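Local coordinates for protein p-nitrophenyl phosphatase (Pho2) (PDB 3QGM) that probably hydrolyses phosphate esters as a metal-dependent phosphatase of the haloacid dehalogenase superfamily, and holds a calcium ion in its metal site, at residues K34-L39 with D261-L266. Sequence-based numbering, arbitrary orientation.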
# COMPACT_ATOMS: atom_id res chain seq x y z
N LYS A 34 3.83 26.74 -29.57
CA LYS A 34 3.88 27.21 -30.93
C LYS A 34 4.94 28.27 -31.12
O LYS A 34 5.72 28.19 -32.08
CB LYS A 34 2.50 27.70 -31.37
CG LYS A 34 1.44 26.59 -31.46
CD LYS A 34 0.19 27.13 -32.16
CE LYS A 34 -0.99 26.18 -32.08
NZ LYS A 34 -2.26 26.82 -32.56
N LYS A 35 5.02 29.25 -30.22
CA LYS A 35 6.07 30.27 -30.31
C LYS A 35 7.47 29.68 -30.18
O LYS A 35 8.41 30.16 -30.85
CB LYS A 35 5.88 31.42 -29.29
CG LYS A 35 4.78 32.44 -29.66
CD LYS A 35 3.36 32.01 -29.21
CE LYS A 35 2.34 33.18 -29.17
NZ LYS A 35 0.90 32.68 -29.19
N LEU A 36 7.61 28.63 -29.36
CA LEU A 36 8.90 27.92 -29.22
C LEU A 36 9.38 27.20 -30.50
O LEU A 36 10.56 27.23 -30.79
CB LEU A 36 8.86 26.90 -28.06
CG LEU A 36 9.14 27.43 -26.64
CD1 LEU A 36 9.04 26.28 -25.63
CD2 LEU A 36 10.50 28.12 -26.56
N LYS A 37 8.47 26.51 -31.19
CA LYS A 37 8.76 25.82 -32.44
C LYS A 37 9.20 26.85 -33.48
O LYS A 37 10.20 26.67 -34.21
CB LYS A 37 7.52 25.08 -32.96
CG LYS A 37 7.01 23.95 -32.06
CD LYS A 37 5.76 23.25 -32.64
CE LYS A 37 4.50 24.11 -32.51
NZ LYS A 37 3.30 23.51 -33.03
N GLU A 38 8.42 27.93 -33.54
CA GLU A 38 8.65 29.10 -34.41
C GLU A 38 10.03 29.73 -34.21
O GLU A 38 10.65 30.22 -35.16
CB GLU A 38 7.63 30.16 -34.08
CG GLU A 38 6.82 30.69 -35.24
CD GLU A 38 6.22 32.08 -34.93
OE1 GLU A 38 4.98 32.25 -35.07
OE2 GLU A 38 7.00 32.99 -34.52
N LEU A 39 10.49 29.77 -32.96
CA LEU A 39 11.86 30.22 -32.66
C LEU A 39 12.87 29.10 -32.91
O LEU A 39 14.04 29.26 -32.53
CB LEU A 39 12.00 30.67 -31.20
CG LEU A 39 11.92 32.14 -30.79
CD1 LEU A 39 11.12 32.97 -31.76
CD2 LEU A 39 11.34 32.21 -29.36
N ASP A 261 4.34 33.19 -21.12
CA ASP A 261 5.13 34.22 -20.46
C ASP A 261 6.63 33.87 -20.42
O ASP A 261 7.48 34.77 -20.62
CB ASP A 261 4.61 34.47 -19.04
CG ASP A 261 3.17 35.00 -19.02
OD1 ASP A 261 2.73 35.69 -19.97
OD2 ASP A 261 2.46 34.72 -18.04
N MSE A 262 6.96 32.60 -20.21
CA MSE A 262 8.34 32.15 -20.24
C MSE A 262 8.93 32.51 -21.59
O MSE A 262 10.07 33.02 -21.68
CB MSE A 262 8.47 30.65 -20.07
CG MSE A 262 9.94 30.15 -20.11
SE MSE A 262 10.24 28.27 -20.41
CE MSE A 262 10.29 28.37 -22.35
N VAL A 263 8.16 32.22 -22.63
CA VAL A 263 8.66 32.44 -23.99
C VAL A 263 8.77 33.94 -24.29
O VAL A 263 9.70 34.35 -24.99
CB VAL A 263 7.81 31.73 -25.08
CG1 VAL A 263 8.38 32.06 -26.43
CG2 VAL A 263 7.82 30.21 -24.88
N GLU A 264 7.85 34.76 -23.78
CA GLU A 264 7.95 36.22 -23.98
C GLU A 264 9.26 36.78 -23.39
O GLU A 264 9.75 37.79 -23.86
CB GLU A 264 6.74 36.94 -23.39
CG GLU A 264 5.45 36.68 -24.17
CD GLU A 264 4.18 37.22 -23.50
OE1 GLU A 264 4.25 37.67 -22.32
OE2 GLU A 264 3.13 37.19 -24.18
N ALA A 265 9.81 36.12 -22.38
CA ALA A 265 11.09 36.51 -21.78
C ALA A 265 12.36 36.10 -22.56
O ALA A 265 13.45 36.38 -22.11
CB ALA A 265 11.19 35.98 -20.32
N LEU A 266 12.23 35.44 -23.71
CA LEU A 266 13.44 35.10 -24.52
C LEU A 266 13.80 36.17 -25.57
O LEU A 266 12.99 37.02 -25.91
CB LEU A 266 13.28 33.75 -25.22
CG LEU A 266 13.05 32.51 -24.38
CD1 LEU A 266 12.84 31.30 -25.30
CD2 LEU A 266 14.19 32.26 -23.38
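Val263 projects from helix 259-264 straight at the last turns of helix 27-38 and divides its two methyls among three residues there. Its CG2, anti to the carbonyl carbon, meets the branch point of Leu36, with CG2 to Leu36 CG at 3.5 Å, while CG1, anti to the backbone N (chi1 178°), comes within 3.9 Å of Lys35 CB and 4.2 Å of Leu39 CD2. No hydrogen bond crosses between the segments; the contact is wholly apolar. Leu36 does not aim its CB at the partner helix, but its outer carbons draw closer. Both methyls stay beside Val263 CG2, CD2 at 3.8 Å from it; beyond it, CD1 also meets the selenomethionine Met262, 4.1 Å from its CE, and CD2 also meets Leu266, 4.1 Å from its CD1. The Met262 and Leu266 chains each cross Leu36 at about a right angle. In the Rossmann-like core of this HAD-type protein, the two helices pack on the parallel sheet that carries the metal site, and Leu36 and Met262 both rest on Tyr11 of strand 10-14, Leu36 reaching Ile13 as well. An alanine at Leu36 would remove the branch that touches Val263, Met262 and Leu266, and would probably loosen the packing of the C-terminal helix on this side of the sheet. At the exposed margin of the contact, Leu39, the first residue past the end of its helix, passes alongside the Val263 side chain, pointing the opposite way, and brings CD2 to 4.4 Å from Leu266 CD1. Lys35 gives the contact only the root of its side chain; the chain bends at chi2 (85°) and leads its ammonium away to a salt bridge with Glu31.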